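Local coordinates for protein alpha-1,2-mannosidase (Bacteroides thetaiotaomicron, PDB 2WW2) that hydrolyses alpha-mannosides with inversion of configuration, as a calcium-dependent glycoside hydrolase of family 92 from a gut symbiont, at residues 7-15 with 281-292; 336-344 with 633-644. All coordinates share one frame; numbering follows the deposited sequence.

Contact 1: 7-15 with 281-292; sequences FVDYVNPLM and DEQLRTFYSCLY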
loop_
_atom_site.group_PDB
_atom_site.type_symbol
_atom_site.label_atom_id
_atom_site.label_comp_id
_atom_site.label_asym_id
_atom_site.label_seq_id
_atom_site.Cartn_x
_atom_site.Cartn_y
_atom_site.Cartn_z
ATOM N N PHE A 7 0.165 29.278 31.549
ATOM C CA PHE A 7 0.595 28.088 30.830
ATOM C C PHE A 7 -0.378 26.919 30.960
ATOM O O PHE A 7 -0.647 26.224 29.964
ATOM C CB PHE A 7 2.020 27.696 31.235
ATOM C CG PHE A 7 3.059 28.656 30.711
ATOM C CD1 PHE A 7 2.930 29.185 29.426
ATOM C CD2 PHE A 7 4.108 29.055 31.488
ATOM C CE1 PHE A 7 3.865 30.093 28.930
ATOM C CE2 PHE A 7 5.038 29.963 31.012
ATOM C CZ PHE A 7 4.920 30.476 29.733
ATOM N N VAL A 8 -0.962 26.733 32.140
ATOM C CA VAL A 8 -1.881 25.584 32.332
ATOM C C VAL A 8 -3.160 25.771 31.512
ATOM O O VAL A 8 -3.813 24.797 31.161
ATOM C CB VAL A 8 -2.208 25.321 33.836
ATOM C CG1 VAL A 8 -3.177 26.386 34.351
ATOM C CG2 VAL A 8 -2.797 23.924 34.037
ATOM N N ASP A 9 -3.503 27.019 31.183
ATOM C CA ASP A 9 -4.688 27.308 30.350
ATOM C C ASP A 9 -4.547 26.748 28.928
ATOM O O ASP A 9 -5.543 26.571 28.218
ATOM C CB ASP A 9 -4.970 28.824 30.267
ATOM C CG ASP A 9 -5.354 29.421 31.610
ATOM O OD1 ASP A 9 -5.998 28.706 32.399
ATOM O OD2 ASP A 9 -5.027 30.601 31.876
ATOM N N TYR A 10 -3.319 26.477 28.507
ATOM C CA TYR A 10 -3.091 25.898 27.187
ATOM C C TYR A 10 -3.272 24.369 27.172
ATOM O O TYR A 10 -3.344 23.754 26.104
ATOM C CB TYR A 10 -1.690 26.256 26.692
ATOM C CG TYR A 10 -1.551 27.723 26.355
ATOM C CD1 TYR A 10 -2.292 28.289 25.301
ATOM C CD2 TYR A 10 -0.689 28.535 27.065
ATOM C CE1 TYR A 10 -2.167 29.643 24.970
ATOM C CE2 TYR A 10 -0.569 29.914 26.749
ATOM C CZ TYR A 10 -1.314 30.436 25.699
ATOM O OH TYR A 10 -1.211 31.764 25.371
ATOM N N VAL A 11 -3.362 23.753 28.349
ATOM C CA VAL A 11 -3.336 22.290 28.416
ATOM C C VAL A 11 -4.690 21.676 28.066
ATOM O O VAL A 11 -5.696 22.023 28.678
ATOM C CB VAL A 11 -2.898 21.775 29.805
ATOM C CG1 VAL A 11 -3.017 20.233 29.893
ATOM C CG2 VAL A 11 -1.467 22.224 30.101
ATOM N N ASN A 12 -4.693 20.733 27.120
ATOM C CA ASN A 12 -5.889 19.947 26.823
ATOM C C ASN A 12 -5.623 18.497 27.176
ATOM O O ASN A 12 -4.931 17.810 26.428
ATOM C CB ASN A 12 -6.242 20.038 25.333
ATOM C CG ASN A 12 -7.458 19.193 24.983
ATOM O OD1 ASN A 12 -8.192 18.748 25.877
ATOM N ND2 ASN A 12 -7.687 18.982 23.705
ATOM N N PRO A 13 -6.153 18.026 28.321
ATOM C CA PRO A 13 -5.925 16.642 28.763
ATOM C C PRO A 13 -6.600 15.643 27.827
ATOM O O PRO A 13 -6.334 14.447 27.902
ATOM C CB PRO A 13 -6.585 16.592 30.141
ATOM C CG PRO A 13 -6.651 18.047 30.606
ATOM C CD PRO A 13 -6.940 18.790 29.297
ATOM N N LEU A 14 -7.470 16.128 26.945
ATOM C CA LEU A 14 -8.076 15.239 25.942
ATOM C C LEU A 14 -7.329 15.196 24.611
ATOM O O LEU A 14 -7.787 14.542 23.662
ATOM C CB LEU A 14 -9.509 15.663 25.681
ATOM C CG LEU A 14 -10.434 15.383 26.850
ATOM C CD1 LEU A 14 -11.804 16.025 26.622
ATOM C CD2 LEU A 14 -10.554 13.867 27.070
ATOM N N MET A 15 -6.193 15.884 24.523
ATOM C CA MET A 15 -5.407 15.855 23.293
ATOM C C MET A 15 -5.074 14.425 22.926
ATOM O O MET A 15 -4.529 13.693 23.745
ATOM C CB MET A 15 -4.103 16.631 23.438
ATOM C CG MET A 15 -3.165 16.444 22.248
ATOM S SD MET A 15 -1.662 17.425 22.332
ATOM C CE MET A 15 -0.625 16.611 21.114
ATOM N N ASP A 281 -1.742 30.179 19.116
ATOM C CA ASP A 281 -2.430 29.504 20.227
ATOM C C ASP A 281 -2.408 27.989 20.038
ATOM O O ASP A 281 -2.259 27.227 20.987
ATOM C CB ASP A 281 -3.881 29.982 20.338
ATOM C CG ASP A 281 -3.982 31.377 20.897
ATOM O OD1 ASP A 281 -2.984 31.859 21.480
ATOM O OD2 ASP A 281 -5.059 31.987 20.749
ATOM N N GLU A 282 -2.561 27.542 18.802
ATOM C CA GLU A 282 -2.562 26.087 18.564
ATOM C C GLU A 282 -1.205 25.445 18.936
ATOM O O GLU A 282 -1.151 24.367 19.565
ATOM C CB GLU A 282 -2.957 25.810 17.118
ATOM C CG GLU A 282 -2.756 24.386 16.666
ATOM C CD GLU A 282 -3.663 23.383 17.355
ATOM O OE1 GLU A 282 -4.593 23.763 18.091
ATOM O OE2 GLU A 282 -3.422 22.175 17.155
ATOM N N GLN A 283 -0.118 26.110 18.559
ATOM C CA GLN A 283 1.219 25.649 18.934
ATOM C C GLN A 283 1.439 25.647 20.451
ATOM O O GLN A 283 2.021 24.719 21.006
ATOM C CB GLN A 283 2.283 26.517 18.235
ATOM C CG GLN A 283 2.347 26.284 16.698
ATOM C CD GLN A 283 3.303 27.241 15.990
ATOM O OE1 GLN A 283 3.409 28.420 16.348
ATOM N NE2 GLN A 283 3.995 26.740 14.966
ATOM N N LEU A 284 1.018 26.716 21.124
ATOM C CA LEU A 284 1.147 26.792 22.575
ATOM C C LEU A 284 0.318 25.665 23.238
ATOM O O LEU A 284 0.755 25.025 24.192
ATOM C CB LEU A 284 0.671 28.180 23.068
ATOM C CG LEU A 284 1.580 29.350 22.626
ATOM C CD1 LEU A 284 0.931 30.724 22.796
ATOM C CD2 LEU A 284 2.874 29.299 23.430
ATOM N N ARG A 285 -0.893 25.442 22.746
ATOM C CA ARG A 285 -1.699 24.323 23.279
ATOM C C ARG A 285 -1.022 22.976 23.067
ATOM O O ARG A 285 -1.015 22.124 23.964
ATOM C CB ARG A 285 -3.103 24.336 22.671
ATOM C CG ARG A 285 -3.901 25.557 23.157
ATOM C CD ARG A 285 -5.332 25.493 22.717
ATOM N NE ARG A 285 -5.452 25.351 21.281
ATOM C CZ ARG A 285 -5.967 26.279 20.479
ATOM N NH1 ARG A 285 -6.409 27.429 20.987
ATOM N NH2 ARG A 285 -6.032 26.051 19.163
ATOM N N THR A 286 -0.444 22.781 21.897
ATOM C CA THR A 286 0.191 21.486 21.613
ATOM C C THR A 286 1.366 21.296 22.551
ATOM O O THR A 286 1.489 20.269 23.209
ATOM C CB THR A 286 0.637 21.402 20.144
ATOM O OG1 THR A 286 -0.493 21.667 19.300
ATOM C CG2 THR A 286 1.166 19.988 19.820
ATOM N N PHE A 287 2.214 22.317 22.628
ATOM C CA PHE A 287 3.415 22.275 23.463
ATOM C C PHE A 287 3.107 22.019 24.946
ATOM O O PHE A 287 3.692 21.129 25.566
ATOM C CB PHE A 287 4.183 23.598 23.316
ATOM C CG PHE A 287 5.483 23.642 24.081
ATOM C CD1 PHE A 287 6.611 22.957 23.609
ATOM C CD2 PHE A 287 5.584 24.363 25.264
ATOM C CE1 PHE A 287 7.807 23.001 24.312
ATOM C CE2 PHE A 287 6.775 24.415 25.972
ATOM C CZ PHE A 287 7.892 23.730 25.500
ATOM N N TYR A 288 2.212 22.817 25.530
ATOM C CA TYR A 288 1.940 22.664 26.956
ATOM C C TYR A 288 1.127 21.422 27.275
ATOM O O TYR A 288 1.282 20.852 28.337
ATOM C CB TYR A 288 1.328 23.956 27.546
ATOM C CG TYR A 288 2.431 24.989 27.670
ATOM C CD1 TYR A 288 3.468 24.793 28.585
ATOM C CD2 TYR A 288 2.481 26.106 26.833
ATOM C CE1 TYR A 288 4.521 25.698 28.696
ATOM C CE2 TYR A 288 3.536 27.013 26.927
ATOM C CZ TYR A 288 4.550 26.796 27.869
ATOM O OH TYR A 288 5.609 27.679 27.985
ATOM N N SER A 289 0.272 20.997 26.355
ATOM C CA SER A 289 -0.406 19.699 26.524
ATOM C C SER A 289 0.595 18.551 26.547
ATOM O O SER A 289 0.515 17.677 27.413
ATOM C CB SER A 289 -1.434 19.487 25.419
ATOM O OG SER A 289 -2.460 20.486 25.472
ATOM N N CYS A 290 1.540 18.550 25.606
ATOM C CA CYS A 290 2.592 17.520 25.613
ATOM C C CYS A 290 3.417 17.597 26.885
ATOM O O CYS A 290 3.800 16.560 27.441
ATOM C CB CYS A 290 3.507 17.652 24.376
ATOM S SG CYS A 290 2.698 17.202 22.833
ATOM N N LEU A 291 3.704 18.815 27.357
ATOM C CA LEU A 291 4.510 18.949 28.566
ATOM C C LEU A 291 3.722 18.412 29.771
ATOM O O LEU A 291 4.260 17.676 30.606
ATOM C CB LEU A 291 4.964 20.412 28.792
ATOM C CG LEU A 291 5.885 20.714 29.994
ATOM C CD1 LEU A 291 7.164 19.810 29.988
ATOM C CD2 LEU A 291 6.253 22.191 30.066
ATOM N N TYR A 292 2.444 18.776 29.868
ATOM C CA TYR A 292 1.597 18.228 30.941
ATOM C C TYR A 292 1.649 16.705 30.959
ATOM O O TYR A 292 1.848 16.090 32.018
ATOM C CB TYR A 292 0.152 18.725 30.758
ATOM C CG TYR A 292 -0.942 17.761 31.138
ATOM C CD1 TYR A 292 -1.373 17.655 32.462
ATOM C CD2 TYR A 292 -1.594 16.996 30.168
ATOM C CE1 TYR A 292 -2.411 16.777 32.822
ATOM C CE2 TYR A 292 -2.638 16.118 30.517
ATOM C CZ TYR A 292 -3.041 16.028 31.843
ATOM O OH TYR A 292 -4.057 15.165 32.190
HETATM O O HOH W 1 -3.374 32.662 24.045
#
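Phe-7, Tyr-10 and Val-11 lean on Tyr-288, Leu-284 and Tyr-292 of helix 281-294, a loop-on-helix contact that ties the start of the chain to the catalytic domain, an (alpha/alpha)6 barrel in this family. Ring contacts carry most of it. The rings of Phe-7 and Tyr-288 form an offset pair with little overlap, centroids 4.4 Å apart and planes at 23°. The Tyr-288 hydroxyl lies over the Phe-7 face while hydrogen-bonded to Val-274 O and Ala-276 N, which anchors this buried polar tip. On Tyr-10, CG is anti to the carbonyl carbon (chi1 -70°), laying the ring alongside Leu-284, whose CB sits over the ring centre, 3.7 Å from the centroid; Arg-285 CG meets the ring edge. Val-11 CG1 rests on the Tyr-292 face, 3.8 Å from its centroid, and Pro-13 crosses near the hydroxyl, which is hydrogen-bonded to Ala-31 O. The extended Met-15 is long enough to bring CE to Thr-286 and Cys-290.

The polar part centres on Ser-289, small enough to let the backbones come close. Its OG accepts a nearly straight bond from Asn-12 N (2.8 Å, 169°) and donates to Arg-285 O (2.7 Å). Asn-12 closes an Asx turn through OD1 to Leu-14 N, with ND2 on Ser-617 O. Farther out, one water lies 2.7 Å from both Tyr-10 OH and Asp-281 OD1, donating to the carboxylate.

Contact 2: 336-344 with 633-644; sequences RAVHPLFTL and AWYVFSAMGFYP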
loop_
_atom_site.group_PDB
_atom_site.type_symbol
_atom_site.label_atom_id
_atom_site.label_comp_id
_atom_site.label_asym_id
_atom_site.label_seq_id
_atom_site.Cartn_x
_atom_site.Cartn_y
_atom_site.Cartn_z
ATOM N N ARG A 336 14.153 7.491 26.525
ATOM C CA ARG A 336 14.544 8.169 25.281
ATOM C C ARG A 336 14.472 9.696 25.396
ATOM O O ARG A 336 15.370 10.400 24.912
ATOM C CB ARG A 336 13.702 7.665 24.075
ATOM C CG ARG A 336 13.884 6.141 23.816
ATOM C CD ARG A 336 12.829 5.479 22.914
ATOM N NE ARG A 336 12.798 4.026 23.160
ATOM C CZ ARG A 336 13.577 3.136 22.545
ATOM N NH1 ARG A 336 14.454 3.538 21.635
ATOM N NH2 ARG A 336 13.489 1.840 22.844
ATOM N N ALA A 337 13.417 10.217 26.009
ATOM C CA ALA A 337 13.264 11.673 26.072
ATOM C C ALA A 337 12.612 12.171 27.360
ATOM O O ALA A 337 12.887 13.281 27.805
ATOM C CB ALA A 337 12.459 12.174 24.848
ATOM N N VAL A 338 11.716 11.376 27.935
ATOM C CA VAL A 338 10.991 11.798 29.145
ATOM C C VAL A 338 11.969 11.999 30.326
ATOM O O VAL A 338 12.023 13.065 30.949
ATOM C CB VAL A 338 9.859 10.778 29.526
ATOM C CG1 VAL A 338 9.341 11.053 30.934
ATOM C CG2 VAL A 338 8.690 10.846 28.502
ATOM N N HIS A 339 12.744 10.977 30.652
ATOM C CA HIS A 339 13.695 11.155 31.753
ATOM C C HIS A 339 14.792 12.158 31.440
ATOM O O HIS A 339 15.176 12.923 32.311
ATOM C CB HIS A 339 14.213 9.803 32.255
ATOM C CG HIS A 339 13.178 9.065 33.034
ATOM N ND1 HIS A 339 12.908 9.355 34.356
ATOM C CD2 HIS A 339 12.268 8.134 32.655
ATOM C CE1 HIS A 339 11.914 8.590 34.777
ATOM N NE2 HIS A 339 11.509 7.840 33.765
ATOM N N PRO A 340 15.293 12.175 30.187
ATOM C CA PRO A 340 16.232 13.254 29.868
ATOM C C PRO A 340 15.633 14.639 30.071
ATOM O O PRO A 340 16.336 15.546 30.522
ATOM C CB PRO A 340 16.558 13.012 28.403
ATOM C CG PRO A 340 16.510 11.449 28.302
ATOM C CD PRO A 340 15.315 11.091 29.183
ATOM N N LEU A 341 14.353 14.826 29.738
ATOM C CA LEU A 341 13.736 16.118 30.030
ATOM C C LEU A 341 13.794 16.396 31.540
ATOM O O LEU A 341 14.085 17.524 31.955
ATOM C CB LEU A 341 12.279 16.190 29.517
ATOM C CG LEU A 341 11.648 17.593 29.589
ATOM C CD1 LEU A 341 12.305 18.546 28.597
ATOM C CD2 LEU A 341 10.096 17.593 29.367
ATOM N N PHE A 342 13.507 15.390 32.370
ATOM C CA PHE A 342 13.613 15.588 33.816
ATOM C C PHE A 342 15.039 15.991 34.216
ATOM O O PHE A 342 15.226 16.919 35.000
ATOM C CB PHE A 342 13.176 14.338 34.636
ATOM C CG PHE A 342 11.757 13.879 34.376
ATOM C CD1 PHE A 342 10.766 14.779 33.954
ATOM C CD2 PHE A 342 11.406 12.542 34.569
ATOM C CE1 PHE A 342 9.447 14.335 33.718
ATOM C CE2 PHE A 342 10.101 12.095 34.322
ATOM C CZ PHE A 342 9.119 12.998 33.893
ATOM N N THR A 343 16.049 15.314 33.683
ATOM C CA THR A 343 17.419 15.631 34.111
ATOM C C THR A 343 17.754 17.082 33.828
ATOM O O THR A 343 18.620 17.649 34.487
ATOM C CB THR A 343 18.506 14.743 33.415
ATOM O OG1 THR A 343 18.495 14.997 32.008
ATOM C CG2 THR A 343 18.252 13.247 33.679
ATOM N N LEU A 344 17.086 17.682 32.842
ATOM C CA LEU A 344 17.399 19.054 32.440
ATOM C C LEU A 344 16.560 20.067 33.220
ATOM O O LEU A 344 17.092 20.966 33.874
ATOM C CB LEU A 344 17.146 19.235 30.930
ATOM C CG LEU A 344 17.406 20.632 30.334
ATOM C CD1 LEU A 344 18.830 21.092 30.651
ATOM C CD2 LEU A 344 17.140 20.641 28.812
ATOM N N ALA A 633 7.357 13.965 25.041
ATOM C CA ALA A 633 8.645 14.588 25.363
ATOM C C ALA A 633 9.448 14.898 24.098
ATOM O O ALA A 633 10.206 15.886 24.039
ATOM C CB ALA A 633 9.448 13.665 26.286
ATOM N N TRP A 634 9.272 14.052 23.085
ATOM C CA TRP A 634 9.894 14.276 21.789
ATOM C C TRP A 634 9.433 15.638 21.249
ATOM O O TRP A 634 10.224 16.441 20.739
ATOM C CB TRP A 634 9.503 13.152 20.819
ATOM C CG TRP A 634 10.179 13.228 19.478
ATOM C CD1 TRP A 634 11.288 12.531 19.080
ATOM C CD2 TRP A 634 9.792 14.039 18.360
ATOM N NE1 TRP A 634 11.612 12.859 17.784
ATOM C CE2 TRP A 634 10.707 13.777 17.319
ATOM C CE3 TRP A 634 8.747 14.944 18.130
ATOM C CZ2 TRP A 634 10.619 14.400 16.069
ATOM C CZ3 TRP A 634 8.675 15.570 16.896
ATOM C CH2 TRP A 634 9.593 15.292 15.882
ATOM N N TYR A 635 8.150 15.916 21.400
ATOM C CA TYR A 635 7.627 17.190 20.887
ATOM C C TYR A 635 8.166 18.365 21.710
ATOM O O TYR A 635 8.543 19.402 21.157
ATOM C CB TYR A 635 6.103 17.178 20.888
ATOM C CG TYR A 635 5.477 18.427 20.270
ATOM C CD1 TYR A 635 5.068 18.443 18.928
ATOM C CD2 TYR A 635 5.304 19.576 21.017
ATOM C CE1 TYR A 635 4.501 19.585 18.356
ATOM C CE2 TYR A 635 4.736 20.733 20.441
ATOM C CZ TYR A 635 4.346 20.719 19.125
ATOM O OH TYR A 635 3.772 21.830 18.575
ATOM N N VAL A 636 8.216 18.210 23.029
ATOM C CA VAL A 636 8.721 19.299 23.885
ATOM C C VAL A 636 10.167 19.643 23.537
ATOM O O VAL A 636 10.495 20.792 23.263
ATOM C CB VAL A 636 8.567 18.961 25.389
ATOM C CG1 VAL A 636 9.275 20.004 26.249
ATOM C CG2 VAL A 636 7.081 18.916 25.749
ATOM N N PHE A 637 11.031 18.646 23.555
ATOM C CA PHE A 637 12.413 18.868 23.145
ATOM C C PHE A 637 12.477 19.489 21.743
ATOM O O PHE A 637 13.119 20.512 21.546
ATOM C CB PHE A 637 13.175 17.544 23.151
ATOM C CG PHE A 637 13.889 17.262 24.444
ATOM C CD1 PHE A 637 14.924 18.089 24.872
ATOM C CD2 PHE A 637 13.533 16.167 25.227
ATOM C CE1 PHE A 637 15.591 17.833 26.078
ATOM C CE2 PHE A 637 14.181 15.904 26.430
ATOM C CZ PHE A 637 15.225 16.723 26.843
ATOM N N SER A 638 11.825 18.856 20.771
ATOM C CA SER A 638 11.944 19.312 19.380
ATOM C C SER A 638 11.476 20.753 19.193
ATOM O O SER A 638 12.103 21.520 18.448
ATOM C CB SER A 638 11.223 18.361 18.411
ATOM O OG SER A 638 11.870 17.097 18.414
ATOM N N ALA A 639 10.395 21.135 19.863
ATOM C CA ALA A 639 9.953 22.540 19.839
ATOM C C ALA A 639 10.980 23.512 20.429
ATOM O O ALA A 639 11.107 24.655 19.979
ATOM C CB ALA A 639 8.614 22.700 20.583
ATOM N N MET A 640 11.690 23.069 21.458
ATOM C CA MET A 640 12.739 23.896 22.061
ATOM C C MET A 640 13.939 24.022 21.121
ATOM O O MET A 640 14.710 24.984 21.200
ATOM C CB MET A 640 13.191 23.297 23.411
ATOM C CG MET A 640 12.144 23.413 24.540
ATOM S SD MET A 640 12.819 23.019 26.179
ATOM C CE MET A 640 13.414 21.338 25.988
ATOM N N GLY A 641 14.144 23.034 20.261
ATOM C CA GLY A 641 15.229 23.149 19.297
ATOM C C GLY A 641 16.334 22.109 19.375
ATOM O O GLY A 641 17.305 22.190 18.602
ATOM N N PHE A 642 16.208 21.145 20.287
ATOM C CA PHE A 642 17.302 20.176 20.522
ATOM C C PHE A 642 16.770 18.899 21.167
ATOM O O PHE A 642 15.691 18.911 21.750
ATOM C CB PHE A 642 18.437 20.785 21.377
ATOM C CG PHE A 642 17.964 21.432 22.654
ATOM C CD1 PHE A 642 17.794 20.679 23.817
ATOM C CD2 PHE A 642 17.685 22.794 22.690
ATOM C CE1 PHE A 642 17.343 21.268 24.983
ATOM C CE2 PHE A 642 17.228 23.401 23.863
ATOM C CZ PHE A 642 17.056 22.644 25.010
ATOM N N TYR A 643 17.510 17.798 21.029
ATOM C CA TYR A 643 16.990 16.490 21.419
ATOM C C TYR A 643 18.104 15.567 21.886
ATOM O O TYR A 643 19.186 15.564 21.297
ATOM C CB TYR A 643 16.289 15.848 20.209
ATOM C CG TYR A 643 15.586 14.554 20.505
ATOM C CD1 TYR A 643 14.282 14.543 21.000
ATOM C CD2 TYR A 643 16.212 13.332 20.280
ATOM C CE1 TYR A 643 13.611 13.345 21.262
ATOM C CE2 TYR A 643 15.544 12.123 20.551
ATOM C CZ TYR A 643 14.252 12.145 21.039
ATOM O OH TYR A 643 13.599 10.953 21.314
ATOM N N PRO A 644 17.850 14.788 22.951
ATOM C CA PRO A 644 18.836 13.858 23.526
ATOM C C PRO A 644 18.883 12.570 22.712
ATOM O O PRO A 644 18.302 11.561 23.108
ATOM C CB PRO A 644 18.273 13.580 24.934
ATOM C CG PRO A 644 16.786 13.666 24.741
ATOM C CD PRO A 644 16.622 14.856 23.766
HETATM O O HOH W 2 16.812 9.319 22.724
#
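The ring of Phe-637 is packed on both faces: Leu-341 CD1 lies over one, 4.0 Å from the centroid, and Pro-644 CD over the centre of the other. At its edge stand Ala-337 O, 3.2 Å from Phe-637 CE2, the carbonyl carbon of Pro-340, and Phe-642 CE1. This is helix-helix packing within the catalytic domain, helices 338-344 and 633-640 crossing at 51° with axes 9.7 Å apart at closest approach. Phenylalanine suits the place because a flat, apolar ring can slide between a leucine and a proline. An alanine in place of Phe-637 is likely to open a gap between Leu-341 and Pro-644, leaving both without the ring they pack on.

In Leu-341, CG anti to the backbone N (chi1 -171°) carries the branch toward helix 633-640, where CD1 lies over the ring and CD2 crosses to Val-636 CG1. Leu-344 CD2 reaches the edge of the Phe-642 ring, 3.9 Å from CE1. Pro-340 and Pro-644 meet through their rings, CB to CG at 3.7 Å. Alanines serve where the backbones draw together at the N-cap, Ala-337: Ala-633 CB stands 3.6 Å from Val-338 N and 3.7 Å from Ala-337 CB.

Contacts 1 and 2 follow one another along the chain, with centres 16 Å apart, and touch by packing. Helix 281-294 joins them: while it carries segment 7-15 in contact 1, it also packs against helix 632-640 of contact 2, Thr-286 CG2 lying 3.3 Å from Tyr-635 CZ and Phe-287 CD1 3.6 Å from Ala-639 CB. Leu-341 also touches Leu-291 and Thr-294 on that helix, so both helices of contact 2 lean on it. Small molecules, probably from the crystallisation liquor, lie near both: an MPD about 3 Å from the Asn-12 side chain and a glycerol about 6 Å from that of Val-338. A bound sodium ion lies about 13 Å from the side chain of Trp-634.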